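Local coordinates for protein beta-lactamase (Klebsiella pneumoniae, PDB 6KBY) that probably hydrolyses beta-lactam antibiotics to substituted beta-amino acids as a class C serine enzyme, and is captured here with adenosine monophosphate bound in its active site, at residues 75-83 against 176-187; 188-197 against 229-240. All coordinates share one frame; numbering follows the deposited sequence.

Contact 1 (75-83 against 176-187); sequences TFAATLASY and YEDAIEKTLLPQ
Leu-80 and Leu-184 form the apolar centre of this helix crossing, where the axes of 75-83 and 176-187 pass 10.8 Å apart at 78°. With CG anti to the backbone N (chi1 -172°), Leu-80 sends CD2 into the angle between Ala-179 and Tyr-176, 3.6 Å from Ala-179 CB; the same methyl lies 3.7 Å from Tyr-176 CE1, the two side chains running antiparallel. Leu-184 spreads its two methyls over the facing side of helix 75-83: CD1 lies 3.8 Å from Thr-79 CG2, while CD2 rests on the carbonyl oxygen of Phe-76 and approaches the edge of the Phe-76 ring, near its plane. Leu-185 meets Phe-76 at about a right angle, its CD2 3.7 Å from ring atom CE2. Ile-180 has its CG1 over one face of the Tyr-176 ring, 3.4 Å above the plane and toward the rim. At the edge of this ring, Tyr-176 OH packs against the backbone of Ala-77, 3.2 Å from its CA, without a hydrogen bond to Ala-77 N. Toward the surface the packing thins to Thr-183 CG2 beside the Tyr-83 ring, and a weak hydrogen bond from Gln-187 NE2 to Tyr-83 OH (3.4 Å) closes the edge, the amide and ring planes 84° apart. Helix 72-86 begins right after Ser-71, the residue covalently bound to AMP; Ser-71 and Lys-74 fit the SxxK motif of serine beta-lactamases. Helix 158-171 packs along Ala-77, Leu-80 and Ala-81, helix 255-262 covers Tyr-83 and Leu-184 through Met-256, and helix 224-228 touches Tyr-176.

Contact 2 (188-197 against 229-240); sequences LGMHHSYLKV and GIKTTSSDLLRY
A small antiparallel sheet and the N-terminal turns of a helix join here, with Tyr-194 and Lys-231 as the hydrogen-bonded pair and Asp-236 gripping the approach to strand 193-194. The backbone of Tyr-194 and Lys-231 is linked in both directions, each bond 2.8 Å from N to O. Asp-236 OD2 takes two donors: Ser-193 OG on its anti lone pair (2.7 Å), and His-192 N from the syn side, 20° out of the carboxylate plane. A water joins OD1 to His-191 N and His-192 ND1. Strand 231-232 is the middle of three, with 67-68 at its other edge, and it leads into helix 234-244, whose N-cap Thr-233 accepts the Asp-236 N-H on its side-chain OG1. A turn at chi2 (88°) carries the Lys-231 chain past Val-197 CG2 and sets NZ between Leu-195 O (2.8 Å) and Gly-229 O, one from each segment. Gly-189, first past the helical turns, closes them with positive phi in a Schellman motif; beside it Arg-239, reaching out straight, donates NE to Leu-188 O (2.7 Å) within its guanidinium plane. Met-190 SD makes an oblique Met-aromatic contact with Tyr-240, 4.9 Å from the ring centroid, and its CE packs on Tyr-240 CB.

Both contacts are largely buried and follow each other along the chain: contact 1 uses helix 176-187, contact 2 the turn and strand after it. Their chemistry differs. Contact 1 is almost wholly apolar between two helices, its single cross-helix hydrogen bond weak and at the surface, whereas contact 2 relies on backbone pairing, a carboxylate and an ammonium group that hold polar groups within the fold, with a guanidinium at its more exposed end. Several links join them. Tyr-240 stacks on Phe-76 and its hydroxyl is probably hydrogen-bonded to Thr-75 OG1, while Glu-181 OE2 probably accepts from Leu-195 N and Lys-196 N, tying helix 176-187 to the residues just after strand 193-194.

Contact 1 (75-83 against 176-187)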
loop_
_atom_site.group_PDB
_atom_site.type_symbol
_atom_site.label_atom_id
_atom_site.label_comp_id
_atom_site.label_asym_id
_atom_site.label_seq_id
_atom_site.Cartn_x
_atom_site.Cartn_y
_atom_site.Cartn_z
ATOM N N THR A 75 3.769 -0.337 -0.353
ATOM C CA THR A 75 4.135 0.758 -1.244
ATOM C C THR A 75 5.218 1.636 -0.633
ATOM O O THR A 75 5.964 2.285 -1.371
ATOM C CB THR A 75 2.919 1.609 -1.645
ATOM O OG1 THR A 75 2.425 2.352 -0.518
ATOM C CG2 THR A 75 1.807 0.764 -2.242
ATOM N N PHE A 76 5.309 1.682 0.700
ATOM C CA PHE A 76 6.396 2.414 1.342
ATOM C C PHE A 76 7.722 1.682 1.185
ATOM O O PHE A 76 8.761 2.315 0.978
ATOM C CB PHE A 76 6.061 2.683 2.812
ATOM C CG PHE A 76 4.890 3.609 2.984
ATOM C CD1 PHE A 76 3.596 3.114 2.969
ATOM C CD2 PHE A 76 5.071 4.978 3.080
ATOM C CE1 PHE A 76 2.508 3.965 3.084
ATOM C CE2 PHE A 76 3.982 5.836 3.196
ATOM C CZ PHE A 76 2.703 5.325 3.199
ATOM N N ALA A 77 7.706 0.350 1.276
ATOM C CA ALA A 77 8.910 -0.421 0.987
ATOM C C ALA A 77 9.374 -0.173 -0.444
ATOM O O ALA A 77 10.575 -0.010 -0.698
ATOM C CB ALA A 77 8.656 -1.911 1.230
ATOM N N ALA A 78 8.434 -0.122 -1.390
ATOM C CA ALA A 78 8.786 0.171 -2.776
ATOM C C ALA A 78 9.311 1.590 -2.929
ATOM O O ALA A 78 10.281 1.817 -3.666
ATOM C CB ALA A 78 7.587 -0.053 -3.695
ATOM N N THR A 79 8.665 2.566 -2.283
ATOM C CA THR A 79 9.164 3.933 -2.369
ATOM C C THR A 79 10.585 4.024 -1.827
ATOM O O THR A 79 11.430 4.716 -2.402
ATOM C CB THR A 79 8.216 4.895 -1.647
ATOM O OG1 THR A 79 6.914 4.825 -2.243
ATOM C CG2 THR A 79 8.714 6.333 -1.760
ATOM N N LEU A 80 10.876 3.297 -0.746
ATOM C CA LEU A 80 12.236 3.287 -0.214
ATOM C C LEU A 80 13.216 2.659 -1.195
ATOM O O LEU A 80 14.315 3.187 -1.404
ATOM C CB LEU A 80 12.275 2.562 1.133
ATOM C CG LEU A 80 13.627 2.692 1.844
ATOM C CD1 LEU A 80 13.849 4.115 2.349
ATOM C CD2 LEU A 80 13.748 1.681 2.977
ATOM N N ALA A 81 12.845 1.532 -1.805
ATOM C CA ALA A 81 13.721 0.917 -2.801
ATOM C C ALA A 81 13.944 1.845 -3.985
ATOM O O ALA A 81 15.062 1.947 -4.508
ATOM C CB ALA A 81 13.131 -0.413 -3.266
ATOM N N SER A 82 12.888 2.533 -4.421
ATOM C CA SER A 82 13.013 3.478 -5.518
ATOM C C SER A 82 13.911 4.647 -5.128
ATOM O O SER A 82 14.722 5.117 -5.939
ATOM C CB SER A 82 11.619 3.953 -5.916
ATOM O OG SER A 82 11.680 4.782 -7.051
ATOM N N TYR A 83 13.794 5.117 -3.884
ATOM C CA TYR A 83 14.672 6.175 -3.399
ATOM C C TYR A 83 16.124 5.719 -3.395
ATOM O O TYR A 83 17.017 6.453 -3.836
ATOM C CB TYR A 83 14.218 6.603 -2.005
ATOM C CG TYR A 83 15.051 7.692 -1.378
ATOM C CD1 TYR A 83 14.979 9.000 -1.837
ATOM C CD2 TYR A 83 15.885 7.419 -0.304
ATOM C CE1 TYR A 83 15.736 10.003 -1.256
ATOM C CE2 TYR A 83 16.643 8.415 0.283
ATOM C CZ TYR A 83 16.561 9.702 -0.195
ATOM O OH TYR A 83 17.311 10.700 0.385
ATOM N N TYR A 176 15.527 -0.821 8.411
ATOM C CA TYR A 176 14.294 -0.442 7.727
ATOM C C TYR A 176 13.470 0.524 8.571
ATOM O O TYR A 176 12.900 1.488 8.051
ATOM C CB TYR A 176 13.473 -1.683 7.365
ATOM C CG TYR A 176 12.256 -1.332 6.548
ATOM C CD1 TYR A 176 12.384 -1.002 5.213
ATOM C CD2 TYR A 176 10.987 -1.305 7.116
ATOM C CE1 TYR A 176 11.292 -0.659 4.455
ATOM C CE2 TYR A 176 9.873 -0.957 6.359
ATOM C CZ TYR A 176 10.039 -0.636 5.025
ATOM O OH TYR A 176 8.973 -0.279 4.232
ATOM N N GLU A 177 13.419 0.289 9.882
ATOM C CA GLU A 177 12.653 1.156 10.766
ATOM C C GLU A 177 13.193 2.578 10.741
ATOM O O GLU A 177 12.419 3.540 10.670
ATOM C CB GLU A 177 12.693 0.591 12.186
ATOM C CG GLU A 177 12.035 -0.775 12.350
ATOM C CD GLU A 177 12.745 -1.897 11.592
ATOM O OE1 GLU A 177 13.993 -1.980 11.669
ATOM O OE2 GLU A 177 12.057 -2.685 10.899
ATOM N N ASP A 178 14.521 2.731 10.798
ATOM C CA ASP A 178 15.119 4.059 10.700
ATOM C C ASP A 178 14.898 4.663 9.320
ATOM O O ASP A 178 14.616 5.858 9.198
ATOM C CB ASP A 178 16.622 3.996 10.991
ATOM C CG ASP A 178 16.943 3.992 12.472
ATOM O OD1 ASP A 178 16.017 4.138 13.295
ATOM O OD2 ASP A 178 18.142 3.855 12.804
ATOM N N ALA A 179 15.042 3.857 8.266
ATOM C CA ALA A 179 14.831 4.374 6.919
ATOM C C ALA A 179 13.437 4.971 6.770
ATOM O O ALA A 179 13.270 6.044 6.180
ATOM C CB ALA A 179 15.043 3.263 5.896
ATOM N N ILE A 180 12.430 4.294 7.312
ATOM C CA ILE A 180 11.051 4.743 7.157
ATOM C C ILE A 180 10.738 5.902 8.096
ATOM O O ILE A 180 10.213 6.935 7.675
ATOM C CB ILE A 180 10.088 3.559 7.361
ATOM C CG1 ILE A 180 10.265 2.510 6.255
ATOM C CG2 ILE A 180 8.654 4.038 7.449
ATOM C CD1 ILE A 180 10.059 3.038 4.845
ATOM N N GLU A 181 11.045 5.752 9.387
ATOM C CA GLU A 181 10.621 6.760 10.358
ATOM C C GLU A 181 11.557 7.958 10.451
ATOM O O GLU A 181 11.114 9.029 10.882
ATOM C CB GLU A 181 10.433 6.137 11.740
ATOM C CG GLU A 181 9.263 5.171 11.814
ATOM C CD GLU A 181 8.869 4.832 13.240
ATOM O OE1 GLU A 181 9.663 5.117 14.168
ATOM O OE2 GLU A 181 7.766 4.291 13.456
ATOM N N LYS A 182 12.825 7.810 10.078
ATOM C CA LYS A 182 13.766 8.923 10.143
ATOM C C LYS A 182 14.028 9.574 8.796
ATOM O O LYS A 182 14.344 10.767 8.757
ATOM C CB LYS A 182 15.101 8.485 10.755
ATOM C CG LYS A 182 14.998 7.983 12.175
ATOM C CD LYS A 182 14.732 9.115 13.142
ATOM C CE LYS A 182 14.626 8.578 14.552
ATOM N NZ LYS A 182 14.498 9.665 15.556
ATOM N N THR A 183 13.904 8.839 7.687
ATOM C CA THR A 183 14.147 9.403 6.361
ATOM C C THR A 183 12.873 9.560 5.538
ATOM O O THR A 183 12.513 10.682 5.174
ATOM C CB THR A 183 15.209 8.606 5.589
ATOM O OG1 THR A 183 16.465 8.723 6.267
ATOM C CG2 THR A 183 15.360 9.154 4.171
ATOM N N LEU A 184 12.166 8.467 5.243
ATOM C CA LEU A 184 11.133 8.517 4.211
ATOM C C LEU A 184 9.909 9.306 4.663
ATOM O O LEU A 184 9.512 10.280 4.012
ATOM C CB LEU A 184 10.743 7.110 3.768
ATOM C CG LEU A 184 9.673 7.117 2.670
ATOM C CD1 LEU A 184 10.164 7.811 1.413
ATOM C CD2 LEU A 184 9.177 5.717 2.355
ATOM N N LEU A 185 9.276 8.886 5.758
ATOM C CA LEU A 185 8.082 9.596 6.206
ATOM C C LEU A 185 8.359 11.059 6.527
ATOM O O LEU A 185 7.550 11.912 6.122
ATOM C CB LEU A 185 7.395 8.847 7.359
ATOM C CG LEU A 185 6.926 7.426 7.030
ATOM C CD1 LEU A 185 6.466 6.711 8.285
ATOM C CD2 LEU A 185 5.819 7.443 5.980
ATOM N N PRO A 186 9.450 11.423 7.213
ATOM C CA PRO A 186 9.719 12.856 7.412
ATOM C C PRO A 186 9.877 13.632 6.116
ATOM O O PRO A 186 9.337 14.738 6.002
ATOM C CB PRO A 186 10.995 12.858 8.264
ATOM C CG PRO A 186 10.925 11.575 9.019
ATOM C CD PRO A 186 10.342 10.589 8.041
ATOM N N GLN A 187 10.595 13.085 5.132
ATOM C CA GLN A 187 10.777 13.792 3.863
ATOM C C GLN A 187 9.462 13.948 3.107
ATOM O O GLN A 187 9.300 14.904 2.334
ATOM C CB GLN A 187 11.809 13.081 2.985
ATOM C CG GLN A 187 13.263 13.280 3.395
ATOM C CD GLN A 187 14.231 12.898 2.285
ATOM O OE1 GLN A 187 13.952 13.106 1.102
ATOM N NE2 GLN A 187 15.373 12.335 2.659
#

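Contact 2 (188-197 against 229-240)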
loop_
_atom_site.group_PDB
_atom_site.type_symbol
_atom_site.label_atom_id
_atom_site.label_comp_id
_atom_site.label_asym_id
_atom_site.label_seq_id
_atom_site.Cartn_x
_atom_site.Cartn_y
_atom_site.Cartn_z
ATOM N N LEU A 188 8.520 13.025 3.303
ATOM C CA LEU A 188 7.195 13.144 2.710
ATOM C C LEU A 188 6.266 14.039 3.516
ATOM O O LEU A 188 5.124 14.255 3.099
ATOM C CB LEU A 188 6.566 11.759 2.551
ATOM C CG LEU A 188 7.300 10.803 1.609
ATOM C CD1 LEU A 188 6.718 9.408 1.715
ATOM C CD2 LEU A 188 7.226 11.305 0.178
ATOM N N GLY A 189 6.717 14.565 4.654
ATOM C CA GLY A 189 5.850 15.384 5.473
ATOM C C GLY A 189 4.765 14.613 6.181
ATOM O O GLY A 189 3.745 15.194 6.556
ATOM N N MET A 190 4.957 13.310 6.377
ATOM C CA MET A 190 3.950 12.451 6.992
ATOM C C MET A 190 4.326 12.259 8.457
ATOM O O MET A 190 4.937 11.267 8.856
ATOM C CB MET A 190 3.844 11.139 6.219
ATOM C CG MET A 190 3.331 11.350 4.798
ATOM S SD MET A 190 3.433 9.885 3.768
ATOM C CE MET A 190 2.144 8.872 4.495
ATOM N N HIS A 191 3.957 13.249 9.267
ATOM C CA HIS A 191 4.387 13.316 10.657
ATOM C C HIS A 191 3.514 12.508 11.598
ATOM O O HIS A 191 3.888 12.332 12.762
ATOM C CB HIS A 191 4.465 14.776 11.114
ATOM C CG HIS A 191 5.346 15.623 10.251
ATOM N ND1 HIS A 191 6.696 15.387 10.112
ATOM C CD2 HIS A 191 5.067 16.690 9.468
ATOM C CE1 HIS A 191 7.213 16.279 9.287
ATOM N NE2 HIS A 191 6.245 17.081 8.881
ATOM N N HIS A 192 2.382 11.999 11.125
ATOM C CA HIS A 192 1.503 11.153 11.920
ATOM C C HIS A 192 1.339 9.787 11.271
ATOM O O HIS A 192 0.244 9.227 11.173
ATOM C CB HIS A 192 0.200 11.877 12.235
ATOM C CG HIS A 192 0.432 13.148 12.988
ATOM N ND1 HIS A 192 0.670 14.352 12.360
ATOM C CD2 HIS A 192 0.545 13.387 14.316
ATOM C CE1 HIS A 192 0.876 15.287 13.272
ATOM N NE2 HIS A 192 0.808 14.728 14.466
ATOM N N SER A 193 2.470 9.255 10.824
ATOM C CA SER A 193 2.581 7.941 10.221
ATOM C C SER A 193 3.731 7.228 10.915
ATOM O O SER A 193 4.794 7.827 11.123
ATOM C CB SER A 193 2.884 8.073 8.729
ATOM O OG SER A 193 1.841 8.766 8.065
ATOM N N TYR A 194 3.518 5.967 11.286
ATOM C CA TYR A 194 4.464 5.283 12.154
ATOM C C TYR A 194 4.507 3.800 11.835
ATOM O O TYR A 194 3.510 3.204 11.420
ATOM C CB TYR A 194 4.042 5.392 13.622
ATOM C CG TYR A 194 3.709 6.789 14.070
ATOM C CD1 TYR A 194 4.709 7.679 14.431
ATOM C CD2 TYR A 194 2.391 7.218 14.138
ATOM C CE1 TYR A 194 4.400 8.966 14.845
ATOM C CE2 TYR A 194 2.074 8.499 14.551
ATOM C CZ TYR A 194 3.081 9.362 14.901
ATOM O OH TYR A 194 2.749 10.631 15.314
ATOM N N LEU A 195 5.670 3.203 12.083
ATOM C CA LEU A 195 5.755 1.762 12.283
ATOM C C LEU A 195 5.528 1.383 13.738
ATOM O O LEU A 195 4.960 0.324 14.012
ATOM C CB LEU A 195 7.115 1.235 11.820
ATOM C CG LEU A 195 7.371 1.364 10.320
ATOM C CD1 LEU A 195 8.824 1.066 9.992
ATOM C CD2 LEU A 195 6.446 0.448 9.537
ATOM N N LYS A 196 5.966 2.228 14.673
ATOM C CA LYS A 196 5.729 2.068 16.107
ATOM C C LYS A 196 5.047 3.335 16.602
ATOM O O LYS A 196 5.662 4.406 16.607
ATOM C CB LYS A 196 7.054 1.896 16.852
ATOM C CG LYS A 196 7.737 0.552 16.727
ATOM C CD LYS A 196 9.051 0.561 17.507
ATOM C CE LYS A 196 9.762 -0.781 17.454
ATOM N NZ LYS A 196 11.204 -0.658 17.821
ATOM N N VAL A 197 3.797 3.216 17.032
ATOM C CA VAL A 197 3.049 4.397 17.480
ATOM C C VAL A 197 3.631 4.889 18.802
ATOM O O VAL A 197 3.770 4.092 19.748
ATOM C CB VAL A 197 1.564 4.057 17.622
ATOM C CG1 VAL A 197 0.795 5.234 18.203
ATOM C CG2 VAL A 197 0.978 3.630 16.270
ATOM N N GLY A 229 3.371 -2.957 8.320
ATOM C CA GLY A 229 3.534 -2.307 9.609
ATOM C C GLY A 229 2.991 -0.899 9.803
ATOM O O GLY A 229 2.979 -0.437 10.947
ATOM N N ILE A 230 2.544 -0.199 8.763
ATOM C CA ILE A 230 2.245 1.229 8.892
ATOM C C ILE A 230 0.921 1.457 9.618
ATOM O O ILE A 230 -0.097 0.818 9.311
ATOM C CB ILE A 230 2.242 1.911 7.513
ATOM C CG1 ILE A 230 3.646 1.901 6.894
ATOM C CG2 ILE A 230 1.681 3.324 7.605
ATOM C CD1 ILE A 230 4.613 2.915 7.487
ATOM N N LYS A 231 0.931 2.409 10.558
ATOM C CA LYS A 231 -0.265 3.016 11.129
ATOM C C LYS A 231 -0.226 4.494 10.768
ATOM O O LYS A 231 0.823 5.132 10.901
ATOM C CB LYS A 231 -0.282 2.870 12.657
ATOM C CG LYS A 231 -0.331 1.434 13.174
ATOM C CD LYS A 231 1.089 0.861 13.325
ATOM C CE LYS A 231 1.120 -0.631 13.476
ATOM N NZ LYS A 231 2.548 -0.954 13.595
ATOM N N THR A 232 -1.351 5.042 10.307
ATOM C CA THR A 232 -1.329 6.384 9.737
ATOM C C THR A 232 -2.739 6.968 9.736
ATOM O O THR A 232 -3.724 6.273 9.999
ATOM C CB THR A 232 -0.714 6.346 8.333
ATOM O OG1 THR A 232 -0.606 7.669 7.810
ATOM C CG2 THR A 232 -1.560 5.506 7.404
ATOM N N THR A 233 -2.817 8.261 9.446
ATOM C CA THR A 233 -4.089 8.960 9.322
ATOM C C THR A 233 -4.482 9.069 7.853
ATOM O O THR A 233 -3.642 8.999 6.950
ATOM C CB THR A 233 -4.013 10.374 9.905
ATOM O OG1 THR A 233 -3.121 11.152 9.101
ATOM C CG2 THR A 233 -3.534 10.356 11.356
ATOM N N SER A 234 -5.778 9.277 7.623
ATOM C CA SER A 234 -6.226 9.509 6.255
ATOM C C SER A 234 -5.615 10.778 5.675
ATOM O O SER A 234 -5.332 10.837 4.474
ATOM C CB SER A 234 -7.749 9.572 6.204
ATOM O OG SER A 234 -8.224 10.677 6.948
ATOM N N SER A 235 -5.374 11.792 6.511
ATOM C CA SER A 235 -4.759 13.022 6.019
ATOM C C SER A 235 -3.321 12.795 5.570
ATOM O O SER A 235 -2.899 13.322 4.533
ATOM C CB SER A 235 -4.831 14.098 7.097
ATOM O OG SER A 235 -6.175 14.487 7.325
ATOM N N ASP A 236 -2.547 12.031 6.343
ATOM C CA ASP A 236 -1.188 11.716 5.906
ATOM C C ASP A 236 -1.198 10.908 4.617
ATOM O O ASP A 236 -0.372 11.138 3.727
ATOM C CB ASP A 236 -0.419 10.956 6.989
ATOM C CG ASP A 236 0.363 11.871 7.918
ATOM O OD1 ASP A 236 0.051 13.082 7.998
ATOM O OD2 ASP A 236 1.287 11.362 8.594
ATOM N N LEU A 237 -2.108 9.939 4.505
ATOM C CA LEU A 237 -2.163 9.169 3.268
ATOM C C LEU A 237 -2.647 10.005 2.097
ATOM O O LEU A 237 -2.220 9.774 0.964
ATOM C CB LEU A 237 -3.022 7.924 3.429
ATOM C CG LEU A 237 -2.355 6.792 4.200
ATOM C CD1 LEU A 237 -3.349 5.655 4.403
ATOM C CD2 LEU A 237 -1.096 6.288 3.496
ATOM N N LEU A 238 -3.527 10.979 2.334
ATOM C CA LEU A 238 -3.902 11.852 1.228
ATOM C C LEU A 238 -2.708 12.679 0.768
ATOM O O LEU A 238 -2.536 12.917 -0.433
ATOM C CB LEU A 238 -5.085 12.741 1.602
ATOM C CG LEU A 238 -5.776 13.419 0.411
ATOM C CD1 LEU A 238 -6.435 12.387 -0.502
ATOM C CD2 LEU A 238 -6.788 14.448 0.886
ATOM N N ARG A 239 -1.865 13.117 1.706
ATOM C CA ARG A 239 -0.632 13.796 1.318
ATOM C C ARG A 239 0.253 12.880 0.477
ATOM O O ARG A 239 0.824 13.302 -0.534
ATOM C CB ARG A 239 0.109 14.278 2.564
ATOM C CG ARG A 239 1.361 15.062 2.243
ATOM C CD ARG A 239 2.023 15.686 3.465
ATOM N NE ARG A 239 3.311 16.246 3.079
ATOM C CZ ARG A 239 3.476 17.472 2.593
ATOM N NH1 ARG A 239 2.435 18.285 2.452
ATOM N NH2 ARG A 239 4.687 17.888 2.244
ATOM N N TYR A 240 0.351 11.610 0.871
ATOM C CA TYR A 240 1.116 10.621 0.109
ATOM C C TYR A 240 0.561 10.477 -1.300
ATOM O O TYR A 240 1.322 10.384 -2.273
ATOM C CB TYR A 240 1.022 9.295 0.851
ATOM C CG TYR A 240 1.803 8.097 0.358
ATOM C CD1 TYR A 240 3.184 8.136 0.193
ATOM C CD2 TYR A 240 1.156 6.884 0.173
ATOM C CE1 TYR A 240 3.893 7.004 -0.180
ATOM C CE2 TYR A 240 1.846 5.755 -0.195
ATOM C CZ TYR A 240 3.215 5.820 -0.370
ATOM O OH TYR A 240 3.931 4.692 -0.710
HETATM O O HOH W 1 1.470 14.793 9.508
#